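Local coordinates for protein adenylate cyclase (Hippeastrum hybrid cultivar, PDB 6YP4) that acts mainly as a triphosphatase of the CYTH family, although it carries the name of a putative adenylyl cyclase, at residues A[30-35]-A[54-59]; A[42-47]-A[118-123]; A[132-137]-A[152-157]. All blocks are in the same frame, centred on the assembly; numbering follows the deposited sequence. Where two conformers were deposited one is given.

Contact 1: residues A[30-35]-A[54-59]; sequences HLQHNL and RFYDAN. With GCP (phosphomethylphosphonic acid guanylate ester), chain B.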
loop_
_atom_site.group_PDB
_atom_site.type_symbol
_atom_site.label_atom_id
_atom_site.label_comp_id
_atom_site.label_asym_id
_atom_site.label_seq_id
_atom_site.Cartn_x
_atom_site.Cartn_y
_atom_site.Cartn_z
ATOM N N HIS A 30 -9.124 -7.491 2.115
ATOM C CA HIS A 30 -9.340 -7.214 3.525
ATOM C C HIS A 30 -10.693 -6.549 3.761
ATOM O O HIS A 30 -11.237 -5.870 2.889
ATOM C CB HIS A 30 -8.234 -6.326 4.087
ATOM C CG HIS A 30 -6.917 -7.034 4.182
ATOM N ND1 HIS A 30 -6.576 -7.825 5.258
ATOM C CD2 HIS A 30 -5.896 -7.136 3.299
ATOM C CE1 HIS A 30 -5.380 -8.351 5.050
ATOM N NE2 HIS A 30 -4.942 -7.939 3.875
ATOM N N LEU A 31 -11.173 -6.717 4.991
ATOM C CA LEU A 31 -12.413 -6.139 5.496
ATOM C C LEU A 31 -12.116 -4.838 6.238
ATOM O O LEU A 31 -11.212 -4.793 7.075
ATOM C CB LEU A 31 -13.095 -7.143 6.427
ATOM C CG LEU A 31 -14.328 -6.651 7.164
ATOM C CD1 LEU A 31 -15.384 -6.342 6.131
ATOM C CD2 LEU A 31 -14.813 -7.715 8.125
ATOM N N GLN A 32 -12.854 -3.779 5.912
ATOM C CA GLN A 32 -12.722 -2.474 6.557
ATOM C C GLN A 32 -14.041 -2.088 7.209
ATOM O O GLN A 32 -15.110 -2.286 6.618
ATOM C CB GLN A 32 -12.335 -1.383 5.540
ATOM C CG GLN A 32 -11.303 -1.835 4.473
ATOM C CD GLN A 32 -10.953 -0.744 3.476
ATOM O OE1 GLN A 32 -11.836 -0.138 2.884
ATOM N NE2 GLN A 32 -9.628 -0.470 3.299
ATOM N N HIS A 33 -13.973 -1.534 8.422
ATOM C CA HIS A 33 -15.092 -0.792 9.008
ATOM C C HIS A 33 -14.671 0.660 9.168
ATOM O O HIS A 33 -13.680 0.953 9.849
ATOM C CB HIS A 33 -15.539 -1.395 10.349
ATOM C CG HIS A 33 -16.150 -2.764 10.235
ATOM N ND1 HIS A 33 -15.396 -3.918 10.180
ATOM C CD2 HIS A 33 -17.453 -3.167 10.195
ATOM C CE1 HIS A 33 -16.196 -4.962 10.071
ATOM N NE2 HIS A 33 -17.455 -4.536 10.092
ATOM N N ASN A 34 -15.403 1.563 8.514
ATOM C CA ASN A 34 -15.100 2.986 8.503
ATOM C C ASN A 34 -16.037 3.710 9.464
ATOM O O ASN A 34 -17.258 3.632 9.306
ATOM C CB ASN A 34 -15.261 3.555 7.092
ATOM C CG ASN A 34 -14.390 2.851 6.066
ATOM O OD1 ASN A 34 -13.171 2.904 6.151
ATOM N ND2 ASN A 34 -15.011 2.257 5.046
ATOM N N LEU A 35 -15.482 4.423 10.443
ATOM C CA LEU A 35 -16.287 5.251 11.336
ATOM C C LEU A 35 -15.887 6.718 11.222
ATOM O O LEU A 35 -14.725 7.043 10.960
ATOM C CB LEU A 35 -16.165 4.799 12.786
ATOM C CG LEU A 35 -16.947 3.535 13.118
ATOM C CD1 LEU A 35 -16.263 2.289 12.575
ATOM C CD2 LEU A 35 -17.120 3.439 14.609
ATOM N N ARG A 54 -10.623 4.095 10.512
ATOM C CA ARG A 54 -10.875 2.850 9.789
ATOM C C ARG A 54 -10.231 1.680 10.517
ATOM O O ARG A 54 -9.035 1.720 10.840
ATOM C CB ARG A 54 -10.346 2.926 8.352
ATOM C CG ARG A 54 -10.260 1.551 7.643
ATOM C CD ARG A 54 -9.734 1.685 6.211
ATOM N NE ARG A 54 -10.632 2.408 5.302
ATOM C CZ ARG A 54 -10.230 2.947 4.156
ATOM N NH1 ARG A 54 -8.950 2.860 3.803
ATOM N NH2 ARG A 54 -11.093 3.589 3.371
ATOM N N PHE A 55 -11.015 0.629 10.739
ATOM C CA PHE A 55 -10.533 -0.609 11.339
ATOM C C PHE A 55 -10.439 -1.686 10.267
ATOM O O PHE A 55 -11.376 -1.854 9.479
ATOM C CB PHE A 55 -11.473 -1.058 12.467
ATOM C CG PHE A 55 -11.584 -0.066 13.589
ATOM C CD1 PHE A 55 -10.592 0.036 14.545
ATOM C CD2 PHE A 55 -12.683 0.758 13.688
ATOM C CE1 PHE A 55 -10.692 0.960 15.581
ATOM C CE2 PHE A 55 -12.789 1.685 14.715
ATOM C CZ PHE A 55 -11.801 1.783 15.663
ATOM N N TYR A 56 -9.309 -2.403 10.226
ATOM C CA TYR A 56 -9.102 -3.505 9.287
ATOM C C TYR A 56 -9.319 -4.836 9.999
ATOM O O TYR A 56 -8.797 -5.049 11.101
ATOM C CB TYR A 56 -7.685 -3.479 8.670
ATOM C CG TYR A 56 -7.453 -2.367 7.634
ATOM C CD1 TYR A 56 -7.201 -1.065 8.026
ATOM C CD2 TYR A 56 -7.479 -2.637 6.271
ATOM C CE1 TYR A 56 -6.980 -0.055 7.097
ATOM C CE2 TYR A 56 -7.248 -1.627 5.327
ATOM C CZ TYR A 56 -6.999 -0.341 5.752
ATOM O OH TYR A 56 -6.780 0.672 4.829
ATOM N N ASP A 57 -10.099 -5.719 9.365
ATOM C CA ASP A 57 -10.351 -7.106 9.798
ATOM C C ASP A 57 -10.778 -7.091 11.264
ATOM O O ASP A 57 -11.683 -6.327 11.630
ATOM C CB ASP A 57 -9.129 -7.967 9.496
ATOM C CG ASP A 57 -8.795 -7.997 8.037
ATOM O OD1 ASP A 57 -9.715 -7.818 7.217
ATOM O OD2 ASP A 57 -7.614 -8.206 7.706
ATOM N N ALA A 58 -10.161 -7.890 12.126
ATOM C CA ALA A 58 -10.595 -8.015 13.507
ATOM C C ALA A 58 -9.714 -7.135 14.393
ATOM O O ALA A 58 -8.921 -7.603 15.206
ATOM C CB ALA A 58 -10.565 -9.477 13.938
ATOM N N ASN A 59 -9.890 -5.826 14.223
ATOM C CA ASN A 59 -9.111 -4.834 14.968
ATOM C C ASN A 59 -7.614 -5.054 14.785
ATOM O O ASN A 59 -6.829 -4.862 15.712
ATOM C CB ASN A 59 -9.473 -4.859 16.450
ATOM C CG ASN A 59 -9.560 -3.488 17.040
ATOM O OD1 ASN A 59 -10.023 -2.558 16.389
ATOM N ND2 ASN A 59 -9.115 -3.344 18.288
HETATM P PG GCP B . -12.195 5.913 -1.401
HETATM O O1G GCP B . -12.754 5.961 -2.792
HETATM O O2G GCP B . -12.762 4.734 -0.642
HETATM O O3G GCP B . -12.519 7.199 -0.682
HETATM C C3B GCP B . -10.383 5.719 -1.529
HETATM P PB GCP B . -9.669 5.740 0.182
HETATM O O1B GCP B . -10.340 6.749 1.068
HETATM O O2B GCP B . -9.688 4.358 0.788
HETATM O O3A GCP B . -8.104 6.200 -0.019
HETATM P PA GCP B . -7.046 6.023 1.226
HETATM O O1A GCP B . -6.206 7.287 1.264
HETATM O O2A GCP B . -7.854 5.900 2.501
HETATM O "O5'" GCP B . -6.121 4.627 1.006
HETATM C "C5'" GCP B . -6.167 3.970 -0.253
HETATM C "C4'" GCP B . -5.518 4.861 -1.396
HETATM O "O4'" GCP B . -4.159 5.513 -0.999
HETATM C "C3'" GCP B . -5.249 4.117 -2.400
HETATM O "O3'" GCP B . -5.626 4.789 -3.628
HETATM C "C2'" GCP B . -3.615 3.747 -2.328
HETATM O "O2'" GCP B . -2.976 3.748 -3.659
HETATM C "C1'" GCP B . -3.040 4.548 -1.516
HETATM N N9 GCP B . -2.434 3.764 -0.367
HETATM C C8 GCP B . -3.102 3.618 0.783
HETATM N N7 GCP B . -2.354 2.889 1.632
HETATM C C5 GCP B . -1.212 2.578 0.999
HETATM C C6 GCP B . -0.092 1.851 1.397
HETATM O O6 GCP B . -0.047 1.377 2.484
HETATM N N1 GCP B . 0.930 1.688 0.558
HETATM C C2 GCP B . 0.878 2.232 -0.688
HETATM N N2 GCP B . 2.054 1.988 -1.520
HETATM N N3 GCP B . -0.216 2.941 -1.079
HETATM C C4 GCP B . -1.259 3.114 -0.233
#

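Contact 2: residues A[42-47]-A[118-123]; sequences GDLASV and IGVADD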
loop_
_atom_site.group_PDB
_atom_site.type_symbol
_atom_site.label_atom_id
_atom_site.label_comp_id
_atom_site.label_asym_id
_atom_site.label_seq_id
_atom_site.Cartn_x
_atom_site.Cartn_y
_atom_site.Cartn_z
ATOM N N GLY A 42 -21.402 20.142 13.707
ATOM C CA GLY A 42 -20.938 19.849 12.360
ATOM C C GLY A 42 -19.904 20.815 11.818
ATOM O O GLY A 42 -19.971 21.185 10.639
ATOM N N ASP A 43 -18.928 21.215 12.640
ATOM C CA ASP A 43 -17.964 22.213 12.190
ATOM C C ASP A 43 -17.098 21.690 11.046
ATOM O O ASP A 43 -16.801 22.434 10.105
ATOM C CB ASP A 43 -17.099 22.677 13.359
ATOM C CG ASP A 43 -17.886 23.463 14.388
ATOM O OD1 ASP A 43 -18.191 24.646 14.125
ATOM O OD2 ASP A 43 -18.194 22.898 15.461
ATOM N N LEU A 44 -16.685 20.417 11.096
ATOM C CA LEU A 44 -15.880 19.880 9.998
ATOM C C LEU A 44 -16.694 19.771 8.714
ATOM O O LEU A 44 -16.204 20.119 7.632
ATOM C CB LEU A 44 -15.274 18.518 10.366
ATOM C CG LEU A 44 -13.952 18.510 11.141
ATOM C CD1 LEU A 44 -14.072 19.199 12.483
ATOM C CD2 LEU A 44 -13.486 17.076 11.351
ATOM N N ALA A 45 -17.939 19.291 8.812
ATOM C CA ALA A 45 -18.800 19.232 7.632
ATOM C C ALA A 45 -18.951 20.606 6.989
ATOM O O ALA A 45 -18.971 20.725 5.759
ATOM C CB ALA A 45 -20.169 18.663 8.002
ATOM N N SER A 46 -19.032 21.657 7.811
ATOM C CA SER A 46 -19.196 23.020 7.311
ATOM C C SER A 46 -17.996 23.508 6.512
ATOM O O SER A 46 -18.151 24.399 5.674
ATOM C CB SER A 46 -19.460 23.983 8.469
ATOM O OG SER A 46 -20.787 23.849 8.949
ATOM N N VAL A 47 -16.809 22.964 6.756
ATOM C CA VAL A 47 -15.631 23.319 5.978
ATOM C C VAL A 47 -15.232 22.185 5.033
ATOM O O VAL A 47 -14.092 22.139 4.562
ATOM C CB VAL A 47 -14.464 23.738 6.889
ATOM C CG1 VAL A 47 -14.895 24.863 7.813
ATOM C CG2 VAL A 47 -13.964 22.552 7.697
ATOM N N ILE A 118 -9.571 24.222 11.984
ATOM C CA ILE A 118 -11.014 24.316 12.175
ATOM C C ILE A 118 -11.315 24.979 13.523
ATOM O O ILE A 118 -12.453 25.377 13.796
ATOM C CB ILE A 118 -11.678 22.928 12.029
ATOM C CG1 ILE A 118 -11.609 22.421 10.576
ATOM C CG2 ILE A 118 -13.149 22.943 12.425
ATOM C CD1 ILE A 118 -10.251 21.895 10.088
ATOM N N GLY A 119 -10.294 25.155 14.358
ATOM C CA GLY A 119 -10.479 25.890 15.599
ATOM C C GLY A 119 -11.334 25.203 16.639
ATOM O O GLY A 119 -11.794 25.860 17.578
ATOM N N VAL A 120 -11.561 23.893 16.496
ATOM C CA VAL A 120 -12.326 23.152 17.489
ATOM C C VAL A 120 -11.626 23.226 18.845
ATOM O O VAL A 120 -10.405 23.416 18.935
ATOM C CB VAL A 120 -12.519 21.688 17.053
ATOM C CG1 VAL A 120 -13.121 21.615 15.652
ATOM C CG2 VAL A 120 -11.203 20.905 17.142
ATOM N N ALA A 121 -12.416 23.098 19.912
ATOM C CA ALA A 121 -11.860 23.062 21.258
ATOM C C ALA A 121 -10.821 21.951 21.360
ATOM O O ALA A 121 -11.048 20.828 20.899
ATOM C CB ALA A 121 -12.975 22.855 22.287
ATOM N N ASP A 122 -9.673 22.278 21.958
ATOM C CA ASP A 122 -8.527 21.376 21.903
ATOM C C ASP A 122 -8.803 20.042 22.591
ATOM O O ASP A 122 -8.208 19.026 22.221
ATOM C CB ASP A 122 -7.304 22.048 22.524
ATOM C CG ASP A 122 -6.055 21.200 22.408
ATOM O OD1 ASP A 122 -5.517 21.083 21.285
ATOM O OD2 ASP A 122 -5.611 20.649 23.436
ATOM N N ASP A 123 -9.702 20.017 23.578
ATOM C CA ASP A 123 -9.960 18.796 24.336
ATOM C C ASP A 123 -10.959 17.857 23.661
ATOM O O ASP A 123 -11.059 16.692 24.063
ATOM C CB ASP A 123 -10.447 19.150 25.746
ATOM C CG ASP A 123 -11.865 19.689 25.761
ATOM O OD1 ASP A 123 -12.340 20.187 24.719
ATOM O OD2 ASP A 123 -12.507 19.614 26.826
#

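Contact 3: residues A[132-137]-A[152-157]; sequences GFRNVR and ETEYGF. With GCP (phosphomethylphosphonic acid guanylate ester), chain B.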
loop_
_atom_site.group_PDB
_atom_site.type_symbol
_atom_site.label_atom_id
_atom_site.label_comp_id
_atom_site.label_asym_id
_atom_site.label_seq_id
_atom_site.Cartn_x
_atom_site.Cartn_y
_atom_site.Cartn_z
ATOM N N GLY A 132 -21.051 4.793 10.606
ATOM C CA GLY A 132 -20.127 4.340 9.584
ATOM C C GLY A 132 -20.689 3.221 8.742
ATOM O O GLY A 132 -21.901 2.998 8.702
ATOM N N PHE A 133 -19.788 2.519 8.058
ATOM C CA PHE A 133 -20.178 1.463 7.132
ATOM C C PHE A 133 -18.990 0.534 6.916
ATOM O O PHE A 133 -17.859 0.835 7.299
ATOM C CB PHE A 133 -20.689 2.033 5.797
ATOM C CG PHE A 133 -19.708 2.945 5.101
ATOM C CD1 PHE A 133 -18.791 2.440 4.179
ATOM C CD2 PHE A 133 -19.703 4.313 5.364
ATOM C CE1 PHE A 133 -17.870 3.281 3.543
ATOM C CE2 PHE A 133 -18.789 5.160 4.718
ATOM C CZ PHE A 133 -17.869 4.636 3.813
ATOM N N ARG A 134 -19.273 -0.592 6.262
ATOM C CA ARG A 134 -18.351 -1.696 6.045
ATOM C C ARG A 134 -17.935 -1.730 4.569
ATOM O O ARG A 134 -18.692 -1.305 3.690
ATOM C CB ARG A 134 -19.033 -3.017 6.469
ATOM C CG ARG A 134 -18.356 -4.342 6.106
ATOM C CD ARG A 134 -19.332 -5.526 6.330
ATOM N NE ARG A 134 -18.672 -6.836 6.425
ATOM C CZ ARG A 134 -18.562 -7.705 5.421
ATOM N NH1 ARG A 134 -17.944 -8.869 5.606
ATOM N NH2 ARG A 134 -19.072 -7.420 4.230
ATOM N N ASN A 135 -16.727 -2.217 4.295
ATOM C CA ASN A 135 -16.281 -2.314 2.908
ATOM C C ASN A 135 -15.284 -3.458 2.772
ATOM O O ASN A 135 -14.383 -3.599 3.606
ATOM C CB ASN A 135 -15.656 -0.989 2.438
ATOM C CG ASN A 135 -15.182 -1.023 0.981
ATOM O OD1 ASN A 135 -15.992 -0.978 0.044
ATOM N ND2 ASN A 135 -13.855 -1.050 0.782
ATOM N N VAL A 136 -15.483 -4.286 1.752
ATOM C CA VAL A 136 -14.546 -5.337 1.372
ATOM C C VAL A 136 -13.722 -4.827 0.201
ATOM O O VAL A 136 -14.274 -4.465 -0.840
ATOM C CB VAL A 136 -15.268 -6.641 1.007
ATOM C CG1 VAL A 136 -14.234 -7.718 0.609
ATOM C CG2 VAL A 136 -16.093 -7.125 2.174
ATOM N N ARG A 137 -12.398 -4.805 0.357
ATOM C CA ARG A 137 -11.511 -4.246 -0.654
ATOM C C ARG A 137 -10.535 -5.316 -1.109
ATOM O O ARG A 137 -9.775 -5.850 -0.293
ATOM C CB ARG A 137 -10.753 -3.021 -0.123
ATOM C CG ARG A 137 -9.563 -2.593 -0.997
ATOM C CD ARG A 137 -9.128 -1.182 -0.643
ATOM N NE ARG A 137 -10.198 -0.195 -0.847
ATOM C CZ ARG A 137 -10.139 1.068 -0.421
ATOM N NH1 ARG A 137 -9.075 1.505 0.240
ATOM N NH2 ARG A 137 -11.142 1.903 -0.646
ATOM N N GLU A 152 -16.459 -3.501 -2.413
ATOM C CA GLU A 152 -17.840 -3.905 -2.206
ATOM C C GLU A 152 -18.276 -3.230 -0.916
ATOM O O GLU A 152 -17.861 -3.638 0.175
ATOM C CB GLU A 152 -17.974 -5.426 -2.136
ATOM C CG GLU A 152 -19.402 -5.929 -1.922
ATOM C CD GLU A 152 -19.498 -7.443 -1.947
ATOM O OE1 GLU A 152 -18.478 -8.102 -2.248
ATOM O OE2 GLU A 152 -20.593 -7.972 -1.660
ATOM N N THR A 153 -19.125 -2.203 -1.043
ATOM C CA THR A 153 -19.399 -1.259 0.032
ATOM C C THR A 153 -20.818 -1.484 0.534
ATOM O O THR A 153 -21.787 -1.257 -0.201
ATOM C CB THR A 153 -19.215 0.176 -0.449
ATOM O OG1 THR A 153 -17.894 0.326 -0.990
ATOM C CG2 THR A 153 -19.398 1.129 0.702
ATOM N N GLU A 154 -20.933 -1.922 1.778
ATOM C CA GLU A 154 -22.219 -2.239 2.391
ATOM C C GLU A 154 -22.570 -1.077 3.299
ATOM O O GLU A 154 -21.989 -0.915 4.376
ATOM C CB GLU A 154 -22.175 -3.559 3.155
ATOM C CG GLU A 154 -21.448 -4.683 2.422
ATOM C CD GLU A 154 -22.386 -5.598 1.643
ATOM O OE1 GLU A 154 -23.587 -5.259 1.512
ATOM O OE2 GLU A 154 -21.915 -6.654 1.156
ATOM N N TYR A 155 -23.479 -0.234 2.829
ATOM C CA TYR A 155 -24.072 0.780 3.678
ATOM C C TYR A 155 -25.273 0.164 4.379
ATOM O O TYR A 155 -25.710 -0.942 4.053
ATOM C CB TYR A 155 -24.504 2.002 2.863
ATOM C CG TYR A 155 -23.436 2.637 2.013
ATOM C CD1 TYR A 155 -22.508 3.525 2.567
ATOM C CD2 TYR A 155 -23.357 2.371 0.649
ATOM C CE1 TYR A 155 -21.523 4.123 1.785
ATOM C CE2 TYR A 155 -22.371 2.952 -0.139
ATOM C CZ TYR A 155 -21.463 3.834 0.433
ATOM O OH TYR A 155 -20.483 4.416 -0.364
ATOM N N GLY A 156 -25.822 0.884 5.349
ATOM C CA GLY A 156 -27.046 0.401 5.958
ATOM C C GLY A 156 -28.144 0.173 4.940
ATOM O O GLY A 156 -28.953 -0.745 5.085
ATOM N N PHE A 157 -28.148 0.962 3.872
ATOM C CA PHE A 157 -29.293 1.095 2.987
ATOM C C PHE A 157 -29.086 0.465 1.616
ATOM O O PHE A 157 -30.005 0.504 0.795
ATOM C CB PHE A 157 -29.639 2.581 2.835
ATOM C CG PHE A 157 -28.430 3.460 2.678
ATOM C CD1 PHE A 157 -27.785 3.551 1.463
ATOM C CD2 PHE A 157 -27.931 4.186 3.746
ATOM C CE1 PHE A 157 -26.660 4.348 1.315
ATOM C CE2 PHE A 157 -26.808 4.986 3.604
ATOM C CZ PHE A 157 -26.179 5.068 2.391
HETATM P PG GCP B . -12.195 5.913 -1.401
HETATM O O1G GCP B . -12.754 5.961 -2.792
HETATM O O2G GCP B . -12.762 4.734 -0.642
HETATM O O3G GCP B . -12.519 7.199 -0.682
HETATM C C3B GCP B . -10.383 5.719 -1.529
HETATM P PB GCP B . -9.669 5.740 0.182
HETATM O O1B GCP B . -10.340 6.749 1.068
HETATM O O2B GCP B . -9.688 4.358 0.788
HETATM O O3A GCP B . -8.104 6.200 -0.019
HETATM P PA GCP B . -7.046 6.023 1.226
HETATM O O1A GCP B . -6.206 7.287 1.264
HETATM O O2A GCP B . -7.854 5.900 2.501
HETATM O "O5'" GCP B . -6.121 4.627 1.006
HETATM C "C5'" GCP B . -6.167 3.970 -0.253
HETATM C "C4'" GCP B . -5.518 4.861 -1.396
HETATM O "O4'" GCP B . -4.159 5.513 -0.999
HETATM C "C3'" GCP B . -5.249 4.117 -2.400
HETATM O "O3'" GCP B . -5.626 4.789 -3.628
HETATM C "C2'" GCP B . -3.615 3.747 -2.328
HETATM O "O2'" GCP B . -2.976 3.748 -3.659
HETATM C "C1'" GCP B . -3.040 4.548 -1.516
HETATM N N9 GCP B . -2.434 3.764 -0.367
HETATM C C8 GCP B . -3.102 3.618 0.783
HETATM N N7 GCP B . -2.354 2.889 1.632
HETATM C C5 GCP B . -1.212 2.578 0.999
HETATM C C6 GCP B . -0.092 1.851 1.397
HETATM O O6 GCP B . -0.047 1.377 2.484
HETATM N N1 GCP B . 0.930 1.688 0.558
HETATM C C2 GCP B . 0.878 2.232 -0.688
HETATM N N2 GCP B . 2.054 1.988 -1.520
HETATM N N3 GCP B . -0.216 2.941 -1.079
HETATM C C4 GCP B . -1.259 3.114 -0.233
HETATM O O HOH W 1 -24.427 2.854 6.795
#

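Contact 1: residues A[30-35]-A[54-59]
N34 OD1 accepts the N-H of R54 NE at 2.7 Å, in the plane of the amide carbonyl and close to the plane of the guanidinium, a bond that helps set the rotation of the arginine head. The R54 chain runs out straight and then bends at chi3 (-66°), setting NE beside the asparagine. Beyond that bond the head reaches the bound nucleotide: NH2 donates to O2B of the phosphomethylphosphonic acid guanylate ester at 3.0 Å, and NH1 adds a weak bond to the same oxygen. NH1 also donates to Y56 OH, 3.2 Å away. The amide of Q32 lies over one face of the guanidinium, the planes 23° apart, with NE2 3.4 Å from R54 NH1; both are donors, so this is stacking alone, and Q32 OE1 turns instead to N135. A leucine in place of R54 would probably leave N34 OD1 and Y56 OH without this donor, the Q32 amide without its flat partner, and O2B with one positive charge fewer, though R137 would still reach it. At the other end of the pairing, the D57 carboxylate serves two groups: OD2 uses its syn lone pair for H30 ND1 at 2.7 Å, and OD1 takes L31 N at 2.9 Å. The far nitrogen of H30 bonds E85 of the second subunit. Backbone bonds between H33 and F55 in both directions, and from D57 N to L31 O, hold the strands antiparallel, while L35 CD1 packs at the edge of the F55 ring, 4.0 Å from CD2. N34, R54, Q32 and Y56 share one sheet face, from which R54 reaches the phosphates, typical of the CYTH fold, whose curled antiparallel sheet lines the triphosphate site with basic side chains.

Contact 2: residues A[42-47]-A[118-123]
I118 holds CG1 anti to its carbonyl carbon (chi1 -69°) and CG2 anti to its backbone N, and the two branches are thereby sent to different partners in 42-47. CG1 meets V47 CG2 at 3.7 Å, a methyl that stands between the backbone N and the carbonyl carbon of its own residue. CG2 lies 3.9 Å from L44 CD1 and also touches D43 CB, at 4.1 Å. L44 crosses I118 at about a right angle, and its CD1 spans the pair of residues opposite, reaching V120 CG1 at 4.1 Å as well. No hydrogen bond joins the two segments. In the fold this is packing between a single weakly bonded helical turn, linking strands 26-39 and 49-56, and the end of helix 109-118, where G119, its phi positive, breaks the helix and the chain heads for strand 127-141. The turn is tied at its start by D38, whose carboxylate takes L44 N and A45 N. L44 also rests on S49 and L51 of strand 49-56, and both L44 and V120 meet F127. V120 also packs on V114 and V115 of the preceding helix.

Contact 3: residues A[132-137]-A[152-157]
F133 crosses to the strand of T153 and Y155 from its first carbon outward. CB lies 3.5 Å from E154 O; CG, set between the backbone N and the carbonyl carbon by a chi1 of 56°, meets Y155 CD1 at 3.8 Å. CD1 and CE1 both touch the T153 methyl, CD1 being 3.8 Å from CG2. Y155 CE1 sits over the centre of one face of the phenylalanine ring, so that CD2 and CE2 approach it about as closely as CD1 and CE1 do. The two side chains run alongside each other, pointing the same way, with ring planes 49° apart. T153 thus offers its methyl to the aromatic pair and its hydroxyl to the amide: OG1 donates to N135 OD1 at 2.5 Å, from 28° out of the carbonyl plane. N135 ND2, besides its bond to Q32, donates to D151 OD1. That same D151 oxygen makes a salt bridge with R137 NE, which makes D151 a second-shell group for an arginine whose NH1 donates to O2B of the phosphomethylphosphonic acid guanylate ester at 3.0 Å, NH2 bonding the same oxygen. On the face that carries R134 and E154, E154 OE1 bonds T159. Paired backbone bonds at V136–E152 and at R134–E154, the latter including a weak one, join the arms of this antiparallel beta hairpin, and a water bridges G132 O and G156 N. Strand 26-39 pairs with 127-141 on one flank, strand 158-166 with 147-155 on the other, while K195 of helix 195-201 packs against F133, T153 and Y155, and V198 against Y155.

Overall arrangement
Contacts 1 and 3 belong to one antiparallel sheet, their centres about 10 Å apart. Strand 26-39 of contact 1 pairs directly with strand 127-141 of contact 3, and each contact supplies an arginine to the same nucleotide oxygen. Their chemistry is accordingly polar on the phosphate side, with amides and carboxylates positioning charged heads, though contact 3 adds an aromatic pair packed against helix 195-201. Contact 2 lies farther out, about 21 Å from the centre of the chain, and joins a helical turn to a helix end by aliphatic packing alone. It nonetheless shares the chain path of contact 1, since residues 42-47 fall between that contact's two strands.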